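Local structure of plasmodesmata-located protein 8 (Arabidopsis thaliana, 6GRF) at residues E4-F8 / K79-T83; G12-Y18 / C92-A98; S196-A200 / Y211-Y216. The protein probably modulates cell-to-cell trafficking at plasmodesmata, as a membrane protein with two tandem lectin-like DUF26 domains on its extracellular side. One frame throughout, in Å; residues are numbered along the deposited sequence.

Interaction 1 (E4-F8 / K79-T83); sequences ESHIF and KCIQT
In the first DUF26 (Gnk2-homologous) domain, where helices lie against a five-stranded antiparallel sheet, Ser5 and His6 bring the loop before edge strand 8-13 up to one side of helix 74-91. The imidazole of His6 does most of the touching. With CG beside the backbone N and opposite the carbonyl carbon (chi1 -81°), the ring reaches across to one turn of the helix. His6 CE1 meets Cys80 CA at 3.3 Å, and His6 NE2 lies 3.4 Å from Lys79 C. Next to NE2 in the ring, His6 CD2 approaches Thr83 OG1 to 3.3 Å, the two side chains crossing at about a right angle. Lys79 adds its CB at the ring edge, in plane. Histidine suits this place because its ND1 can pair with Ser5 OG while CE1, NE2 and CD2 reach the helix backbone and Thr83.

Hydrogen bonds within each partner fix the groups that meet. Ser5 OG and His6 ND1 are 2.8 Å apart and share a hydrogen bond, which limits rotation of the imidazole. Thr83 OG1 donates to Lys79 O over 2.8 Å from above the carbonyl plane, and the helical Thr83 N reaches the same oxygen from its opposite face. The threonine hydroxyl is thus engaged with its own helix while its CB and CG2 stay close to the imidazole.

Cys80 is buried and forms a disulfide with Cys105, which ties the helix to strand 105-110; Ile81 packs on helix 23-39 and strand 62-68. With SG anti to the backbone N (chi1 -170°), Cys80 sends its sulfur obliquely past the imidazole, 4.7 Å from the centroid of the His6 ring. There Cys80 SG lies 3.2 Å from Ser5 O.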
loop_
_atom_site.group_PDB
_atom_site.type_symbol
_atom_site.label_atom_id
_atom_site.label_comp_id
_atom_site.label_asym_id
_atom_site.label_seq_id
_atom_site.Cartn_x
_atom_site.Cartn_y
_atom_site.Cartn_z
ATOM N N GLU A 4 -6.503 7.014 14.023
ATOM C CA GLU A 4 -5.038 7.199 13.801
ATOM C C GLU A 4 -4.544 6.181 12.761
ATOM O O GLU A 4 -5.315 5.662 11.947
ATOM C CB GLU A 4 -4.274 7.069 15.124
ATOM N N SER A 5 -3.246 5.881 12.826
ATOM C CA SER A 5 -2.513 5.308 11.721
ATOM C C SER A 5 -2.350 3.787 11.873
ATOM O O SER A 5 -1.452 3.220 11.261
ATOM C CB SER A 5 -1.169 5.998 11.602
ATOM O OG SER A 5 -0.193 5.407 12.456
ATOM N N HIS A 6 -3.209 3.128 12.664
ATOM C CA HIS A 6 -2.928 1.748 13.082
ATOM C C HIS A 6 -4.040 0.750 12.724
ATOM O O HIS A 6 -3.815 -0.451 12.898
ATOM C CB HIS A 6 -2.579 1.729 14.573
ATOM C CG HIS A 6 -1.158 2.105 14.832
ATOM N ND1 HIS A 6 -0.547 3.167 14.182
ATOM C CD2 HIS A 6 -0.227 1.579 15.660
ATOM C CE1 HIS A 6 0.697 3.279 14.600
ATOM N NE2 HIS A 6 0.921 2.313 15.506
ATOM N N ILE A 7 -5.186 1.213 12.201
ATOM C CA ILE A 7 -6.324 0.319 11.874
ATOM C C ILE A 7 -6.024 -0.508 10.606
ATOM O O ILE A 7 -5.328 -0.067 9.689
ATOM C CB ILE A 7 -7.655 1.096 11.763
ATOM C CG1 ILE A 7 -7.687 2.051 10.567
ATOM C CG2 ILE A 7 -7.973 1.816 13.065
ATOM C CD1 ILE A 7 -8.515 1.550 9.401
ATOM N N PHE A 8 -6.597 -1.716 10.583
ATOM C CA PHE A 8 -6.358 -2.747 9.586
ATOM C C PHE A 8 -7.154 -2.444 8.312
ATOM O O PHE A 8 -8.351 -2.287 8.381
ATOM C CB PHE A 8 -6.772 -4.109 10.148
ATOM C CG PHE A 8 -6.601 -5.263 9.199
ATOM C CD1 PHE A 8 -5.367 -5.868 9.033
ATOM C CD2 PHE A 8 -7.671 -5.743 8.466
ATOM C CE1 PHE A 8 -5.205 -6.925 8.148
ATOM C CE2 PHE A 8 -7.508 -6.800 7.582
ATOM C CZ PHE A 8 -6.274 -7.388 7.421
ATOM N N LYS A 79 6.158 3.402 15.066
ATOM C CA LYS A 79 5.093 2.775 15.840
ATOM C C LYS A 79 4.274 1.861 14.919
ATOM O O LYS A 79 4.025 0.711 15.242
ATOM C CB LYS A 79 4.196 3.839 16.484
ATOM C CG LYS A 79 3.884 3.622 17.958
ATOM C CD LYS A 79 4.788 4.409 18.885
ATOM C CE LYS A 79 4.488 4.153 20.344
ATOM N NZ LYS A 79 5.001 5.249 21.194
ATOM N N CYS A 80 3.853 2.418 13.774
ATOM C CA CYS A 80 3.017 1.736 12.787
ATOM C C CYS A 80 3.740 0.492 12.249
ATOM O O CYS A 80 3.126 -0.544 12.045
ATOM C CB CYS A 80 2.675 2.663 11.623
ATOM S SG CYS A 80 1.408 2.015 10.496
ATOM N N ILE A 81 5.037 0.637 11.975
ATOM C CA ILE A 81 5.833 -0.429 11.393
ATOM C C ILE A 81 6.041 -1.540 12.438
ATOM O O ILE A 81 5.886 -2.701 12.116
ATOM C CB ILE A 81 7.149 0.125 10.810
ATOM C CG1 ILE A 81 6.884 0.961 9.554
ATOM C CG2 ILE A 81 8.157 -0.984 10.515
ATOM C CD1 ILE A 81 6.424 0.159 8.354
ATOM N N GLN A 82 6.318 -1.186 13.695
ATOM C CA GLN A 82 6.446 -2.194 14.749
ATOM C C GLN A 82 5.132 -2.984 14.840
ATOM O O GLN A 82 5.155 -4.209 14.916
ATOM C CB GLN A 82 6.840 -1.557 16.086
ATOM C CG GLN A 82 7.034 -2.552 17.229
ATOM C CD GLN A 82 8.049 -3.628 16.914
ATOM O OE1 GLN A 82 7.696 -4.734 16.507
ATOM N NE2 GLN A 82 9.322 -3.312 17.090
ATOM N N THR A 83 3.999 -2.281 14.807
ATOM C CA THR A 83 2.678 -2.914 14.896
ATOM C C THR A 83 2.475 -3.856 13.699
ATOM O O THR A 83 1.897 -4.948 13.813
ATOM C CB THR A 83 1.569 -1.854 14.977
ATOM O OG1 THR A 83 1.878 -0.972 16.055
ATOM C CG2 THR A 83 0.196 -2.456 15.184
#

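Interaction 2 (G12-Y18 / C92-A98); sequences GCSPEKY and CPYSYGA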
loop_
_atom_site.group_PDB
_atom_site.type_symbol
_atom_site.label_atom_id
_atom_site.label_comp_id
_atom_site.label_asym_id
_atom_site.label_seq_id
_atom_site.Cartn_x
_atom_site.Cartn_y
_atom_site.Cartn_z
ATOM N N GLY A 12 -2.739 -10.109 2.886
ATOM C CA GLY A 12 -2.731 -11.290 2.026
ATOM C C GLY A 12 -1.439 -12.057 2.209
ATOM O O GLY A 12 -0.395 -11.454 2.445
ATOM N N CYS A 13 -1.524 -13.385 2.151
ATOM C CA CYS A 13 -0.349 -14.223 2.233
ATOM C C CYS A 13 -0.317 -15.159 1.038
ATOM O O CYS A 13 -1.351 -15.445 0.444
ATOM C CB CYS A 13 -0.278 -15.066 3.498
ATOM S SG CYS A 13 -1.785 -15.064 4.497
ATOM N N SER A 14 0.899 -15.602 0.716
ATOM C CA SER A 14 1.112 -16.582 -0.296
ATOM C C SER A 14 0.500 -17.894 0.181
ATOM O O SER A 14 0.501 -18.194 1.374
ATOM C CB SER A 14 2.577 -16.717 -0.620
ATOM O OG SER A 14 3.317 -17.102 0.526
ATOM N N PRO A 15 -0.094 -18.696 -0.726
ATOM C CA PRO A 15 -0.529 -20.044 -0.366
ATOM C C PRO A 15 0.642 -20.972 0.016
ATOM O O PRO A 15 0.430 -21.936 0.749
ATOM C CB PRO A 15 -1.251 -20.544 -1.629
ATOM C CG PRO A 15 -1.556 -19.285 -2.422
ATOM C CD PRO A 15 -0.409 -18.347 -2.119
ATOM N N GLU A 16 1.856 -20.680 -0.480
ATOM C CA GLU A 16 3.060 -21.506 -0.239
ATOM C C GLU A 16 3.624 -21.171 1.148
ATOM O O GLU A 16 3.860 -19.994 1.474
ATOM C CB GLU A 16 4.140 -21.272 -1.300
ATOM C CG GLU A 16 3.647 -21.390 -2.735
ATOM C CD GLU A 16 3.140 -20.101 -3.376
ATOM O OE1 GLU A 16 2.856 -19.131 -2.640
ATOM O OE2 GLU A 16 3.026 -20.067 -4.619
ATOM N N LYS A 17 3.853 -22.216 1.952
ATOM C CA LYS A 17 4.295 -22.065 3.330
ATOM C C LYS A 17 5.724 -22.601 3.490
ATOM O O LYS A 17 6.106 -23.566 2.828
ATOM C CB LYS A 17 3.336 -22.791 4.277
ATOM C CG LYS A 17 1.862 -22.427 4.132
ATOM C CD LYS A 17 1.573 -20.954 4.304
ATOM C CE LYS A 17 0.114 -20.607 4.084
ATOM N NZ LYS A 17 -0.068 -19.159 3.817
ATOM N N TYR A 18 6.494 -21.951 4.373
ATOM C CA TYR A 18 7.833 -22.373 4.751
ATOM C C TYR A 18 7.752 -23.176 6.054
ATOM O O TYR A 18 6.731 -23.175 6.733
ATOM C CB TYR A 18 8.777 -21.173 4.851
ATOM C CG TYR A 18 8.588 -20.244 6.025
ATOM C CD1 TYR A 18 7.874 -19.064 5.896
ATOM C CD2 TYR A 18 9.177 -20.503 7.250
ATOM C CE1 TYR A 18 7.719 -18.186 6.959
ATOM C CE2 TYR A 18 9.025 -19.641 8.327
ATOM C CZ TYR A 18 8.294 -18.473 8.185
ATOM O OH TYR A 18 8.145 -17.608 9.233
ATOM N N CYS A 92 -0.301 -14.125 8.975
ATOM C CA CYS A 92 0.376 -14.916 7.939
ATOM C C CYS A 92 1.536 -15.707 8.543
ATOM O O CYS A 92 2.685 -15.448 8.231
ATOM C CB CYS A 92 0.886 -14.014 6.823
ATOM S SG CYS A 92 -0.440 -13.139 5.955
ATOM N N PRO A 93 1.267 -16.689 9.429
ATOM C CA PRO A 93 2.316 -17.375 10.191
ATOM C C PRO A 93 3.568 -17.899 9.452
ATOM O O PRO A 93 4.707 -17.684 9.910
ATOM C CB PRO A 93 1.581 -18.600 10.768
ATOM C CG PRO A 93 0.126 -18.186 10.865
ATOM C CD PRO A 93 -0.084 -17.157 9.776
ATOM N N TYR A 94 3.367 -18.631 8.354
ATOM C CA TYR A 94 4.460 -19.384 7.745
ATOM C C TYR A 94 4.438 -19.196 6.231
ATOM O O TYR A 94 4.692 -20.128 5.493
ATOM C CB TYR A 94 4.365 -20.857 8.147
ATOM C CG TYR A 94 4.817 -21.121 9.558
ATOM C CD1 TYR A 94 6.164 -21.131 9.878
ATOM C CD2 TYR A 94 3.905 -21.315 10.580
ATOM C CE1 TYR A 94 6.598 -21.347 11.174
ATOM C CE2 TYR A 94 4.323 -21.551 11.881
ATOM C CZ TYR A 94 5.674 -21.560 12.181
ATOM O OH TYR A 94 6.095 -21.783 13.460
ATOM N N SER A 95 4.144 -17.967 5.795
ATOM C CA SER A 95 4.006 -17.646 4.394
ATOM C C SER A 95 5.364 -17.239 3.821
ATOM O O SER A 95 6.132 -16.531 4.474
ATOM C CB SER A 95 2.977 -16.573 4.190
ATOM O OG SER A 95 1.707 -17.028 4.636
ATOM N N TYR A 96 5.636 -17.717 2.601
ATOM C CA TYR A 96 6.803 -17.310 1.819
ATOM C C TYR A 96 6.643 -15.861 1.358
ATOM O O TYR A 96 7.622 -15.190 1.097
ATOM C CB TYR A 96 7.002 -18.224 0.605
ATOM C CG TYR A 96 7.808 -19.469 0.882
ATOM C CD1 TYR A 96 7.251 -20.731 0.765
ATOM C CD2 TYR A 96 9.133 -19.383 1.277
ATOM C CE1 TYR A 96 7.988 -21.875 1.018
ATOM C CE2 TYR A 96 9.886 -20.516 1.535
ATOM C CZ TYR A 96 9.310 -21.766 1.404
ATOM O OH TYR A 96 10.046 -22.883 1.664
ATOM N N GLY A 97 5.389 -15.415 1.229
ATOM C CA GLY A 97 5.058 -14.065 0.831
ATOM C C GLY A 97 3.869 -13.540 1.618
ATOM O O GLY A 97 2.965 -14.307 1.984
ATOM N N ALA A 98 3.886 -12.234 1.897
ATOM C CA ALA A 98 2.848 -11.591 2.683
ATOM C C ALA A 98 2.869 -10.086 2.428
ATOM O O ALA A 98 3.923 -9.493 2.161
ATOM C CB ALA A 98 3.036 -11.878 4.153
#
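Cys13 and Ala98 form an antiparallel non-hydrogen-bonded pair where strands 8-13 and 98-102 meet; beyond it Ser14 N donates to Gly97 O at 2.7 Å, the register slips by one residue, and a single bridge pairs Lys17 with Ser95 through Tyr96 N to Glu16 O and Tyr18 N to Tyr94 O (2.8 Å). At the slip, Ser14 OG accepts from Gly97 N at 2.8 Å, and the absence of a side chain on Gly97 leaves the approach clear. Lys17 folds back, bent at chi2, so that Lys17 NZ donates to Ser14 O at 2.7 Å and braces the turn.

Three tyrosines cover the far end. Tyr18 CB sits over the face of the Tyr96 ring, 3.5 Å from Tyr96 CZ. Turned between its own N and carbonyl carbon (chi1 72°), the Tyr18 ring receives the edge of Tyr94 on its face, an offset edge-to-face pair with planes at 66°. Phe24 meets both Tyr18 and Tyr96.

Cys13 SG and Cys92 SG are modelled 2.8 Å apart, a doubtful geometry, too long for a closed bond. A disulfide predicted here would join strand 8-13 to the residue just after helix 74-91, as in the cysteine pattern of the DUF26 fold.

Interaction 3 (S196-A200 / Y211-Y216); sequences SAVAA and YWGSGY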
loop_
_atom_site.group_PDB
_atom_site.type_symbol
_atom_site.label_atom_id
_atom_site.label_comp_id
_atom_site.label_asym_id
_atom_site.label_seq_id
_atom_site.Cartn_x
_atom_site.Cartn_y
_atom_site.Cartn_z
ATOM N N SER A 196 -20.695 5.237 -8.420
ATOM C CA SER A 196 -21.588 6.254 -7.829
ATOM C C SER A 196 -21.304 6.491 -6.336
ATOM O O SER A 196 -22.038 7.229 -5.680
ATOM C CB SER A 196 -23.027 5.862 -8.024
ATOM O OG SER A 196 -23.272 5.462 -9.364
ATOM N N ALA A 197 -20.256 5.869 -5.793
ATOM C CA ALA A 197 -20.012 5.862 -4.339
ATOM C C ALA A 197 -19.601 7.259 -3.857
ATOM O O ALA A 197 -18.896 7.975 -4.563
ATOM C CB ALA A 197 -18.938 4.863 -4.012
ATOM N N VAL A 198 -20.006 7.610 -2.631
ATOM C CA VAL A 198 -19.646 8.896 -2.019
ATOM C C VAL A 198 -18.176 8.871 -1.589
ATOM O O VAL A 198 -17.558 9.923 -1.402
ATOM C CB VAL A 198 -20.568 9.245 -0.832
ATOM C CG1 VAL A 198 -20.253 8.445 0.420
ATOM C CG2 VAL A 198 -20.529 10.731 -0.524
ATOM N N ALA A 199 -17.654 7.653 -1.401
ATOM C CA ALA A 199 -16.321 7.411 -0.931
ATOM C C ALA A 199 -15.883 6.026 -1.408
ATOM O O ALA A 199 -16.659 5.094 -1.373
ATOM C CB ALA A 199 -16.280 7.514 0.574
ATOM N N ALA A 200 -14.636 5.919 -1.858
ATOM C CA ALA A 200 -14.080 4.633 -2.246
ATOM C C ALA A 200 -12.556 4.643 -2.114
ATOM O O ALA A 200 -11.951 5.692 -2.052
ATOM C CB ALA A 200 -14.494 4.312 -3.652
ATOM N N TYR A 211 -10.913 8.503 -2.356
ATOM C CA TYR A 211 -11.640 9.781 -2.306
ATOM C C TYR A 211 -12.837 9.608 -1.369
ATOM O O TYR A 211 -13.304 8.495 -1.150
ATOM C CB TYR A 211 -12.070 10.252 -3.700
ATOM C CG TYR A 211 -13.249 9.484 -4.235
ATOM C CD1 TYR A 211 -14.544 9.822 -3.875
ATOM C CD2 TYR A 211 -13.067 8.361 -5.021
ATOM C CE1 TYR A 211 -15.627 9.079 -4.307
ATOM C CE2 TYR A 211 -14.141 7.622 -5.483
ATOM C CZ TYR A 211 -15.424 7.983 -5.124
ATOM O OH TYR A 211 -16.482 7.251 -5.570
ATOM N N TRP A 212 -13.315 10.737 -0.836
ATOM C CA TRP A 212 -14.463 10.776 0.058
ATOM C C TRP A 212 -15.125 12.168 -0.002
ATOM O O TRP A 212 -14.495 13.166 -0.363
ATOM C CB TRP A 212 -14.024 10.363 1.472
ATOM C CG TRP A 212 -13.059 11.317 2.099
ATOM C CD1 TRP A 212 -13.375 12.343 2.934
ATOM C CD2 TRP A 212 -11.631 11.375 1.925
ATOM N NE1 TRP A 212 -12.250 13.028 3.301
ATOM C CE2 TRP A 212 -11.162 12.449 2.709
ATOM C CE3 TRP A 212 -10.697 10.620 1.205
ATOM C CZ2 TRP A 212 -9.815 12.800 2.780
ATOM C CZ3 TRP A 212 -9.365 10.969 1.270
ATOM C CH2 TRP A 212 -8.929 12.044 2.048
ATOM N N GLY A 213 -16.424 12.213 0.304
ATOM C CA GLY A 213 -17.160 13.463 0.517
ATOM C C GLY A 213 -16.956 13.973 1.935
ATOM O O GLY A 213 -16.847 13.174 2.872
ATOM N N SER A 214 -16.895 15.303 2.089
ATOM C CA SER A 214 -16.661 15.977 3.385
ATOM C C SER A 214 -17.970 16.092 4.184
ATOM O O SER A 214 -18.190 15.304 5.126
ATOM C CB SER A 214 -16.013 17.325 3.190
ATOM O OG SER A 214 -14.716 17.182 2.637
ATOM N N GLY A 215 -18.826 17.064 3.825
ATOM C CA GLY A 215 -20.128 17.299 4.499
ATOM C C GLY A 215 -21.266 16.548 3.813
ATOM O O GLY A 215 -22.424 16.972 3.883
ATOM N N TYR A 216 -20.917 15.430 3.151
ATOM C CA TYR A 216 -21.815 14.579 2.355
ATOM C C TYR A 216 -22.284 13.388 3.206
ATOM O O TYR A 216 -21.520 12.450 3.472
ATOM C CB TYR A 216 -21.110 14.111 1.073
ATOM C CG TYR A 216 -21.467 14.908 -0.154
ATOM C CD1 TYR A 216 -22.632 14.640 -0.856
ATOM C CD2 TYR A 216 -20.667 15.949 -0.593
ATOM C CE1 TYR A 216 -22.988 15.378 -1.973
ATOM C CE2 TYR A 216 -21.012 16.703 -1.703
ATOM C CZ TYR A 216 -22.178 16.418 -2.396
ATOM O OH TYR A 216 -22.529 17.163 -3.488
#
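Tyr211, Val198 and Ala200 bury the most surface where the open end of the hairpin of strands 199-204 and 207-213 comes together. Tyr211 and Ala200 are an antiparallel hydrogen-bonded pair: Ala200 N donates to Tyr211 O at 3.0 Å, and Tyr211 N returns a bond to Ala200 O. The tyrosine ring swings across its neighbour, CG lying between its own N and carbonyl carbon (chi1 76°), so that Ala200 N stands over the centre of one face. Ala200 CB touches Tyr211 CE2 at 3.8 Å. Alanine suits the position, since its small methyl lets the ring lie close to the strand, and Leu190 of helix 176-193 touches both residues.

The ring is long enough to carry its hydroxyl past Val198, where Tyr211 OH donates to Ala197 O at 2.7 Å from above the carbonyl plane.

Val198 works with backbone and branch. Val198 O accepts a weak, bent bond from Gly213 N (3.1 Å, 126° at the hydrogen), and Val198 CG2 meets Tyr216 CB at 3.8 Å. Gly213 lies beside this pair, its lack of a beta carbon leaving them room, and Tyr216 goes on to bond Asp135 through its hydroxyl.

Arg142 NH2 also bonds Tyr211 OH. As a guanidinium can only donate, the hydroxyl accepts there and gives its proton to Ala197 O; the positive charge probably polarises the O-H and strengthens that bond.

In the fold
In the first DUF26 domain, interaction 1 sets the lead-in to strand 8-13 on helix 74-91; interaction 2, centred 21 Å away, joins the far end of that strand to the loop that leaves the helix for strand 98-102. Interaction 3 lies in the second domain, where 196-200 likewise enters the fourth strand of a 1-4-5-3-2 sheet. All are partly buried. Interaction 1 has buried Ser5 and Cys80 beside a partly exposed His6 and joins imidazole to helix; interaction 2 has the most surface residues, around buried Tyr18, Ser95 and Gly97, and combines backbone ladders with aromatics; interaction 3 pairs a hairpin at buried Tyr211 and Ala200, with Tyr216 on the surface.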